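Local coordinates for protein putative D-lactate dehydrogenase (Chlamydomonas reinhardtii, PDB 4ZGS) that probably reduces pyruvate to D-lactate during fermentation, as an NAD-binding member of the D-isomer specific 2-hydroxyacid dehydrogenase family, at residues A33-S41 with T72-V83; F49-F58 with L344-I355. All coordinates share one frame; numbering follows the deposited sequence.

Overall arrangement
Both interactions lie in the lobe built round the parallel sheet ordered 60-63, 36-39, 81-84, 105-108, 127-129, apart from the six-stranded Rossmann-type sheet of the NAD-binding part. Interaction 1 pairs two neighbouring strands of that sheet; interaction 2 packs helix 44-57, which directly follows strand 36-39, against helix 341-359, the last helix of the chain. Their centres are about 14 Å apart and their residues touch, Cys39 on Met54 and Val81 on Ile355, so the helix pair covers one sheet face. Along the chain the order is 33-41, 49-58, 72-83, 344-355: the C-terminal helix returns across the NAD-binding part to complete the N-terminal lobe, as in this dehydrogenase family.

Interaction 1. Residues A33-S41 with T72-V83; sequences ATTRCICYS and TAQLARGYDVAV
The Tyr79 ring is held between two side chains of segment 33-41: the Arg36 guanidinium lies over one face in a cation-pi contact, CZ 4.1 Å from the ring centroid with the planes 41° apart, and Ile38 CB makes a CH-pi contact over the opposite face, offset toward the rim. At the ring's edge, in plane, lie Cys37 N and Ala76 O. A bend at Arg36 chi3 (65°) folds the guanidinium over this ring. A leucine in place of Tyr79 would probably leave the guanidinium without its cation-pi partner and with a long, weak ion pair to Asp60. Thr72 O lies in plane at the edge of the Tyr40 ring and accepts a hydrogen bond from Tyr40 OH (2.8 Å). The Asp80 carboxylate takes Arg36 N on the anti lone pair of OD2 (2.8 Å), while Arg36 O receives both Asp80 N and Val81 N. A parallel ladder follows, Ile38 N to Val81 O (2.9 Å), Val83 N to Ile38 O and Tyr40 N to Val83 O. Strand 36-39 lies between strands 81-84 and 60-63; Val81 meets Ile355 of helix 341-359 on one sheet face, and Ala76, under Ile38 on the other, rests on Leu98 of helix 92-101.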
loop_
_atom_site.group_PDB
_atom_site.type_symbol
_atom_site.label_atom_id
_atom_site.label_comp_id
_atom_site.label_asym_id
_atom_site.label_seq_id
_atom_site.Cartn_x
_atom_site.Cartn_y
_atom_site.Cartn_z
ATOM N N ALA A 33 -2.053 31.474 35.288
ATOM C CA ALA A 33 -1.162 31.755 34.172
ATOM C C ALA A 33 0.327 31.625 34.544
ATOM O O ALA A 33 1.163 31.288 33.697
ATOM C CB ALA A 33 -1.457 33.144 33.624
ATOM N N THR A 34 0.654 31.879 35.809
ATOM C CA THR A 34 2.040 31.821 36.270
ATOM C C THR A 34 2.526 30.377 36.368
ATOM O O THR A 34 3.696 30.128 36.646
ATOM C CB THR A 34 2.224 32.506 37.668
ATOM O OG1 THR A 34 1.527 31.749 38.667
ATOM C CG2 THR A 34 1.705 33.950 37.673
ATOM N N THR A 35 1.625 29.421 36.194
ATOM C CA THR A 35 2.029 28.018 36.183
ATOM C C THR A 35 2.980 27.720 35.017
ATOM O O THR A 35 2.768 28.212 33.906
ATOM C CB THR A 35 0.804 27.068 36.093
ATOM O OG1 THR A 35 -0.164 27.421 37.098
ATOM C CG2 THR A 35 1.229 25.620 36.294
ATOM N N ARG A 36 4.038 26.951 35.301
ATOM C CA ARG A 36 4.998 26.491 34.293
ATOM C C ARG A 36 4.752 25.016 34.008
ATOM O O ARG A 36 4.952 24.164 34.884
ATOM C CB ARG A 36 6.441 26.698 34.747
ATOM C CG ARG A 36 6.949 28.132 34.692
ATOM C CD ARG A 36 8.358 28.211 35.244
ATOM N NE ARG A 36 9.325 27.466 34.426
ATOM C CZ ARG A 36 9.920 27.918 33.324
ATOM N NH1 ARG A 36 9.648 29.120 32.846
ATOM N NH2 ARG A 36 10.782 27.145 32.684
ATOM N N CYS A 37 4.359 24.728 32.766
ATOM C CA CYS A 37 3.947 23.395 32.351
ATOM C C CYS A 37 4.860 22.780 31.279
ATOM O O CYS A 37 5.145 23.405 30.254
ATOM C CB CYS A 37 2.536 23.448 31.813
ATOM S SG CYS A 37 1.261 24.000 32.929
ATOM N N ILE A 38 5.318 21.555 31.512
ATOM C CA ILE A 38 6.028 20.836 30.471
ATOM C C ILE A 38 5.177 19.655 29.964
ATOM O O ILE A 38 4.607 18.938 30.777
ATOM C CB ILE A 38 7.440 20.363 30.982
ATOM C CG1 ILE A 38 8.212 19.603 29.883
ATOM C CG2 ILE A 38 7.326 19.508 32.234
ATOM C CD1 ILE A 38 9.730 19.459 30.169
ATOM N N CYS A 39 5.080 19.471 28.639
ATOM C CA CYS A 39 4.334 18.325 28.056
ATOM C C CYS A 39 5.225 17.374 27.260
ATOM O O CYS A 39 5.861 17.760 26.272
ATOM C CB CYS A 39 3.192 18.786 27.135
ATOM S SG CYS A 39 1.829 19.583 28.036
ATOM N N TYR A 40 5.273 16.132 27.718
ATOM C CA TYR A 40 6.010 15.092 27.039
ATOM C C TYR A 40 5.262 14.411 25.885
ATOM O O TYR A 40 4.032 14.408 25.826
ATOM C CB TYR A 40 6.467 14.088 28.083
ATOM C CG TYR A 40 7.512 14.711 28.972
ATOM C CD1 TYR A 40 7.148 15.440 30.089
ATOM C CD2 TYR A 40 8.860 14.602 28.675
ATOM C CE1 TYR A 40 8.107 16.038 30.911
ATOM C CE2 TYR A 40 9.825 15.182 29.485
ATOM C CZ TYR A 40 9.447 15.908 30.610
ATOM O OH TYR A 40 10.397 16.498 31.438
ATOM N N SER A 41 6.010 13.840 24.954
ATOM C CA SER A 41 5.390 13.174 23.797
ATOM C C SER A 41 4.517 14.118 22.972
ATOM O O SER A 41 3.402 13.758 22.608
ATOM C CB SER A 41 4.538 11.973 24.234
ATOM O OG SER A 41 5.326 11.028 24.931
ATOM N N THR A 72 14.882 12.390 29.856
ATOM C CA THR A 72 14.123 13.558 29.411
ATOM C C THR A 72 13.344 14.199 30.544
ATOM O O THR A 72 12.645 15.197 30.356
ATOM C CB THR A 72 13.154 13.186 28.283
ATOM O OG1 THR A 72 12.323 12.099 28.699
ATOM C CG2 THR A 72 13.940 12.798 27.027
ATOM N N ALA A 73 13.565 13.699 31.748
ATOM C CA ALA A 73 12.890 14.230 32.917
ATOM C C ALA A 73 13.658 15.451 33.376
ATOM O O ALA A 73 13.116 16.391 33.934
ATOM C CB ALA A 73 12.828 13.192 34.015
ATOM N N GLN A 74 14.940 15.429 33.080
ATOM C CA GLN A 74 15.834 16.509 33.417
ATOM C C GLN A 74 15.457 17.764 32.649
ATOM O O GLN A 74 15.953 18.862 32.935
ATOM C CB GLN A 74 17.257 16.053 33.123
ATOM C CG GLN A 74 17.571 14.786 33.922
ATOM C CD GLN A 74 18.873 14.119 33.527
ATOM O OE1 GLN A 74 19.340 14.253 32.394
ATOM N NE2 GLN A 74 19.465 13.385 34.463
ATOM N N LEU A 75 14.561 17.583 31.686
ATOM C CA LEU A 75 14.010 18.682 30.901
ATOM C C LEU A 75 12.976 19.493 31.689
ATOM O O LEU A 75 12.667 20.631 31.333
ATOM C CB LEU A 75 13.349 18.148 29.618
ATOM C CG LEU A 75 14.210 17.713 28.422
ATOM C CD1 LEU A 75 13.341 16.975 27.374
ATOM C CD2 LEU A 75 15.007 18.869 27.797
ATOM N N ALA A 76 12.470 18.899 32.770
ATOM C CA ALA A 76 11.339 19.435 33.521
ATOM C C ALA A 76 11.798 20.346 34.639
ATOM O O ALA A 76 10.998 20.759 35.479
ATOM C CB ALA A 76 10.482 18.308 34.077
ATOM N N ARG A 77 13.095 20.634 34.645
ATOM C CA ARG A 77 13.722 21.465 35.669
ATOM C C ARG A 77 13.082 22.857 35.723
ATOM O O ARG A 77 13.071 23.595 34.730
ATOM C CB ARG A 77 15.203 21.610 35.366
ATOM C CG ARG A 77 16.031 22.259 36.425
ATOM C CD ARG A 77 17.363 22.555 35.782
ATOM N NE ARG A 77 17.997 21.364 35.220
ATOM C CZ ARG A 77 19.123 21.394 34.511
ATOM N NH1 ARG A 77 19.727 22.554 34.281
ATOM N NH2 ARG A 77 19.634 20.273 34.019
ATOM N N GLY A 78 12.564 23.230 36.885
ATOM C CA GLY A 78 11.958 24.537 37.021
ATOM C C GLY A 78 10.458 24.491 36.811
ATOM O O GLY A 78 9.751 25.403 37.200
ATOM N N TYR A 79 9.972 23.444 36.156
ATOM C CA TYR A 79 8.550 23.351 35.853
ATOM C C TYR A 79 7.663 22.794 36.970
ATOM O O TYR A 79 8.089 22.006 37.818
ATOM C CB TYR A 79 8.339 22.556 34.570
ATOM C CG TYR A 79 8.806 23.323 33.360
ATOM C CD1 TYR A 79 7.915 24.086 32.618
ATOM C CD2 TYR A 79 10.137 23.322 32.980
ATOM C CE1 TYR A 79 8.334 24.805 31.518
ATOM C CE2 TYR A 79 10.556 24.028 31.873
ATOM C CZ TYR A 79 9.652 24.764 31.152
ATOM O OH TYR A 79 10.069 25.473 30.061
ATOM N N ASP A 80 6.434 23.283 36.981
ATOM C CA ASP A 80 5.477 22.956 38.023
ATOM C C ASP A 80 4.669 21.692 37.795
ATOM O O ASP A 80 4.437 20.915 38.721
ATOM C CB ASP A 80 4.552 24.151 38.192
ATOM C CG ASP A 80 5.326 25.399 38.546
ATOM O OD1 ASP A 80 6.055 25.374 39.560
ATOM O OD2 ASP A 80 5.239 26.384 37.781
ATOM N N VAL A 81 4.254 21.493 36.547
ATOM C CA VAL A 81 3.396 20.374 36.186
ATOM C C VAL A 81 3.859 19.736 34.892
ATOM O O VAL A 81 4.190 20.423 33.915
ATOM C CB VAL A 81 1.909 20.803 36.061
ATOM C CG1 VAL A 81 1.797 22.139 35.369
ATOM C CG2 VAL A 81 1.089 19.734 35.346
ATOM N N ALA A 82 3.910 18.409 34.907
ATOM C CA ALA A 82 4.304 17.643 33.732
ATOM C C ALA A 82 3.058 17.020 33.099
ATOM O O ALA A 82 2.307 16.317 33.771
ATOM C CB ALA A 82 5.335 16.562 34.110
ATOM N N VAL A 83 2.804 17.311 31.828
ATOM C CA VAL A 83 1.702 16.645 31.156
ATOM C C VAL A 83 2.190 15.445 30.349
ATOM O O VAL A 83 3.020 15.560 29.438
ATOM C CB VAL A 83 0.923 17.587 30.246
ATOM C CG1 VAL A 83 -0.276 16.840 29.671
ATOM C CG2 VAL A 83 0.440 18.803 31.025
#

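Interaction 2. Residues F49-F58 with L344-I355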
loop_
_atom_site.group_PDB
_atom_site.type_symbol
_atom_site.label_atom_id
_atom_site.label_comp_id
_atom_site.label_asym_id
_atom_site.label_seq_id
_atom_site.Cartn_x
_atom_site.Cartn_y
_atom_site.Cartn_z
ATOM N N PHE A 49 -4.341 19.745 19.028
ATOM C CA PHE A 49 -5.462 19.849 19.949
ATOM C C PHE A 49 -5.076 20.542 21.278
ATOM O O PHE A 49 -5.918 21.147 21.908
ATOM C CB PHE A 49 -6.093 18.469 20.209
ATOM C CG PHE A 49 -5.584 17.744 21.456
ATOM C CD1 PHE A 49 -6.281 17.839 22.687
ATOM C CD2 PHE A 49 -4.432 16.963 21.411
ATOM C CE1 PHE A 49 -5.832 17.156 23.845
ATOM C CE2 PHE A 49 -3.973 16.278 22.566
ATOM C CZ PHE A 49 -4.678 16.377 23.776
ATOM N N LEU A 50 -3.820 20.446 21.705
ATOM C CA LEU A 50 -3.477 20.809 23.083
ATOM C C LEU A 50 -2.769 22.175 23.193
ATOM O O LEU A 50 -3.198 23.027 23.976
ATOM C CB LEU A 50 -2.625 19.727 23.750
ATOM C CG LEU A 50 -2.374 19.891 25.255
ATOM C CD1 LEU A 50 -3.688 20.294 26.073
ATOM C CD2 LEU A 50 -1.743 18.637 25.845
ATOM N N ALA A 51 -1.654 22.343 22.485
ATOM C CA ALA A 51 -0.790 23.532 22.602
ATOM C C ALA A 51 -1.498 24.890 22.499
ATOM O O ALA A 51 -1.188 25.810 23.243
ATOM C CB ALA A 51 0.351 23.455 21.545
ATOM N N GLY A 52 -2.444 25.028 21.592
ATOM C CA GLY A 52 -3.163 26.282 21.435
ATOM C C GLY A 52 -3.934 26.671 22.681
ATOM O O GLY A 52 -3.783 27.783 23.204
ATOM N N PRO A 53 -4.781 25.764 23.174
ATOM C CA PRO A 53 -5.491 26.053 24.433
ATOM C C PRO A 53 -4.575 26.332 25.624
ATOM O O PRO A 53 -4.906 27.174 26.469
ATOM C CB PRO A 53 -6.292 24.775 24.688
ATOM C CG PRO A 53 -6.461 24.148 23.299
ATOM C CD PRO A 53 -5.212 24.505 22.542
ATOM N N MET A 54 -3.427 25.663 25.676
ATOM C CA MET A 54 -2.542 25.777 26.826
ATOM C C MET A 54 -1.880 27.132 26.893
ATOM O O MET A 54 -1.674 27.670 27.986
ATOM C CB MET A 54 -1.453 24.699 26.819
ATOM C CG MET A 54 -1.971 23.293 26.965
ATOM S SD MET A 54 -1.786 22.553 28.587
ATOM C CE MET A 54 -0.030 22.254 28.663
ATOM N N GLN A 55 -1.548 27.685 25.731
ATOM C CA GLN A 55 -0.803 28.931 25.710
ATOM C C GLN A 55 -1.754 30.108 25.919
ATOM O O GLN A 55 -1.308 31.219 26.201
ATOM C CB GLN A 55 -0.026 29.071 24.395
ATOM C CG GLN A 55 0.706 27.774 24.000
ATOM C CD GLN A 55 1.529 27.861 22.700
ATOM O OE1 GLN A 55 1.243 27.174 21.733
ATOM N NE2 GLN A 55 2.586 28.666 22.708
ATOM N N LYS A 56 -3.060 29.855 25.830
ATOM C CA LYS A 56 -4.053 30.864 26.199
ATOM C C LYS A 56 -4.230 30.990 27.714
ATOM O O LYS A 56 -4.668 32.030 28.202
ATOM C CB LYS A 56 -5.404 30.592 25.531
ATOM C CG LYS A 56 -5.423 30.953 24.052
ATOM C CD LYS A 56 -6.766 30.643 23.399
ATOM C CE LYS A 56 -6.727 30.968 21.905
ATOM N NZ LYS A 56 -7.949 30.573 21.147
ATOM N N VAL A 57 -3.883 29.935 28.444
ATOM C CA VAL A 57 -4.024 29.897 29.896
ATOM C C VAL A 57 -2.687 30.053 30.585
ATOM O O VAL A 57 -2.517 30.948 31.406
ATOM C CB VAL A 57 -4.710 28.620 30.383
ATOM C CG1 VAL A 57 -4.678 28.540 31.886
ATOM C CG2 VAL A 57 -6.139 28.592 29.889
ATOM N N PHE A 58 -1.750 29.163 30.304
ATOM C CA PHE A 58 -0.450 29.234 30.963
ATOM C C PHE A 58 0.520 30.068 30.132
ATOM O O PHE A 58 0.605 29.920 28.917
ATOM C CB PHE A 58 0.095 27.831 31.216
ATOM C CG PHE A 58 -0.889 26.931 31.893
ATOM C CD1 PHE A 58 -1.205 27.110 33.229
ATOM C CD2 PHE A 58 -1.555 25.960 31.181
ATOM C CE1 PHE A 58 -2.141 26.289 33.854
ATOM C CE2 PHE A 58 -2.493 25.146 31.795
ATOM C CZ PHE A 58 -2.779 25.299 33.123
ATOM N N LEU A 344 -10.793 14.800 22.175
ATOM C CA LEU A 344 -9.567 15.517 22.555
ATOM C C LEU A 344 -9.887 16.836 23.260
ATOM O O LEU A 344 -9.147 17.281 24.164
ATOM C CB LEU A 344 -8.687 15.754 21.323
ATOM C CG LEU A 344 -8.094 14.433 20.829
ATOM C CD1 LEU A 344 -7.406 14.637 19.534
ATOM C CD2 LEU A 344 -7.122 13.860 21.841
ATOM N N ASN A 345 -10.981 17.469 22.825
ATOM C CA ASN A 345 -11.464 18.685 23.467
ATOM C C ASN A 345 -11.833 18.436 24.925
ATOM O O ASN A 345 -11.364 19.140 25.784
ATOM C CB ASN A 345 -12.608 19.285 22.672
ATOM C CG ASN A 345 -12.125 19.929 21.384
ATOM O OD1 ASN A 345 -10.959 20.319 21.278
ATOM N ND2 ASN A 345 -13.008 20.033 20.395
ATOM N N ASN A 346 -12.594 17.389 25.199
ATOM C CA ASN A 346 -12.872 16.979 26.563
ATOM C C ASN A 346 -11.559 16.830 27.323
ATOM O O ASN A 346 -11.381 17.370 28.425
ATOM C CB ASN A 346 -13.626 15.642 26.598
ATOM C CG ASN A 346 -15.041 15.727 26.023
ATOM O OD1 ASN A 346 -15.727 14.708 25.899
ATOM N ND2 ASN A 346 -15.473 16.928 25.657
ATOM N N ILE A 347 -10.625 16.112 26.704
ATOM C CA ILE A 347 -9.316 15.853 27.284
ATOM C C ILE A 347 -8.544 17.138 27.563
ATOM O O ILE A 347 -8.006 17.295 28.652
ATOM C CB ILE A 347 -8.473 14.952 26.360
ATOM C CG1 ILE A 347 -9.054 13.539 26.304
ATOM C CG2 ILE A 347 -7.026 14.919 26.813
ATOM C CD1 ILE A 347 -8.366 12.637 25.289
ATOM N N CYS A 348 -8.497 18.059 26.600
ATOM C CA CYS A 348 -7.773 19.327 26.801
ATOM C C CYS A 348 -8.410 20.146 27.920
ATOM O O CYS A 348 -7.713 20.566 28.860
ATOM C CB CYS A 348 -7.715 20.173 25.521
ATOM S SG CYS A 348 -6.991 21.795 25.641
ATOM N N THR A 349 -9.719 20.376 27.822
ATOM C CA THR A 349 -10.377 21.251 28.778
ATOM C C THR A 349 -10.395 20.638 30.186
ATOM O O THR A 349 -10.174 21.342 31.156
ATOM C CB THR A 349 -11.788 21.561 28.354
ATOM O OG1 THR A 349 -12.613 20.454 28.674
ATOM C CG2 THR A 349 -11.840 21.823 26.893
ATOM N N THR A 350 -10.551 19.320 30.290
ATOM C CA THR A 350 -10.494 18.668 31.589
ATOM C C THR A 350 -9.117 18.732 32.227
ATOM O O THR A 350 -9.012 18.894 33.451
ATOM C CB THR A 350 -10.892 17.182 31.506
ATOM O OG1 THR A 350 -12.303 17.064 31.263
ATOM C CG2 THR A 350 -10.567 16.467 32.826
ATOM N N THR A 351 -8.081 18.644 31.390
ATOM C CA THR A 351 -6.680 18.670 31.808
ATOM C C THR A 351 -6.291 20.060 32.266
ATOM O O THR A 351 -5.506 20.208 33.199
ATOM C CB THR A 351 -5.743 18.236 30.649
ATOM O OG1 THR A 351 -5.937 16.847 30.378
ATOM C CG2 THR A 351 -4.250 18.464 30.965
ATOM N N ILE A 352 -6.825 21.079 31.592
ATOM C CA ILE A 352 -6.491 22.468 31.906
ATOM C C ILE A 352 -7.213 22.832 33.218
ATOM O O ILE A 352 -6.617 23.427 34.123
ATOM C CB ILE A 352 -6.889 23.417 30.750
ATOM C CG1 ILE A 352 -6.025 23.185 29.514
ATOM C CG2 ILE A 352 -6.802 24.856 31.161
ATOM C CD1 ILE A 352 -6.405 24.034 28.309
ATOM N N GLN A 353 -8.467 22.392 33.335
ATOM C CA GLN A 353 -9.275 22.541 34.550
ATOM C C GLN A 353 -8.646 21.737 35.704
ATOM O O GLN A 353 -8.651 22.177 36.844
ATOM C CB GLN A 353 -10.717 22.091 34.283
ATOM C CG GLN A 353 -11.686 22.205 35.465
ATOM C CD GLN A 353 -12.081 23.642 35.851
ATOM O OE1 GLN A 353 -12.604 24.408 35.033
ATOM N NE2 GLN A 353 -11.848 23.994 37.113
ATOM N N ASN A 354 -8.075 20.575 35.401
ATOM C CA ASN A 354 -7.347 19.803 36.410
ATOM C C ASN A 354 -6.155 20.612 36.930
ATOM O O ASN A 354 -5.895 20.624 38.131
ATOM C CB ASN A 354 -6.825 18.465 35.860
ATOM C CG ASN A 354 -7.868 17.341 35.893
ATOM O OD1 ASN A 354 -8.919 17.439 36.549
ATOM N ND2 ASN A 354 -7.554 16.243 35.199
ATOM N N ILE A 355 -5.415 21.251 36.015
ATOM C CA ILE A 355 -4.293 22.098 36.403
ATOM C C ILE A 355 -4.769 23.281 37.248
ATOM O O ILE A 355 -4.191 23.570 38.290
ATOM C CB ILE A 355 -3.522 22.713 35.210
ATOM C CG1 ILE A 355 -3.102 21.680 34.144
ATOM C CG2 ILE A 355 -2.376 23.578 35.761
ATOM C CD1 ILE A 355 -2.221 20.559 34.623
HETATM O O HOH W 1 -8.360 20.508 21.941
#
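Leu344 lays its CD2 methyl squarely over the face of the Phe49 ring, 3.9 Å from the ring centroid and 4° off the normal, a CH-pi contact; Leu50 CB covers the opposite face. The ring is clamped between a residue of the other helix and its own sequence neighbour. Leu344 also reaches Val172 of the second subunit, so this end of the pair borders the assembly interface. Asn345 offers the polar link: a water donates to its OD1 (2.7 Å) and to Phe49 O. Ile347 brings CG2 to Phe49 CE1 (3.9 Å), and its carbonyl O accepts both Thr351 N and Thr351 OG1, which arrive from opposite faces of its plane. Cys348, near the middle of the interface, has its backbone N in the plane of the Phe49 ring, at the edge; SG, anti to the backbone N (chi1 175°), comes close to Pro53 CB and meets Leu50 CD1 at 3.7 Å. A turn later Ile352 splits its branches: CD1 presses on Pro53 CB (3.7 Å), whereas CG2 faces Val57 CG2 (4.0 Å). Ile355 closes the walk beside the Phe58 ring, which has Val57 CG1 over one face; the Ile355-Phe58 spacing is too short to be trusted. Helix 49-57 is kinked at Pro53, whose ring nitrogen has no hydrogen to give to the turn before, and the axes of segments 49-57 and 344-355 run at 32° in the same general direction. Met54 and Phe58 also rest on Cys39 and Cys37 of strand 36-39, so the C-terminal helix lies on the helix next to the N-terminal sheet. With sulfur, methyl and aromatic carbon mostly meeting and a single bridging water at one end, the contact is a hydrophobic seam, held by shape and burial more than by polar bonds.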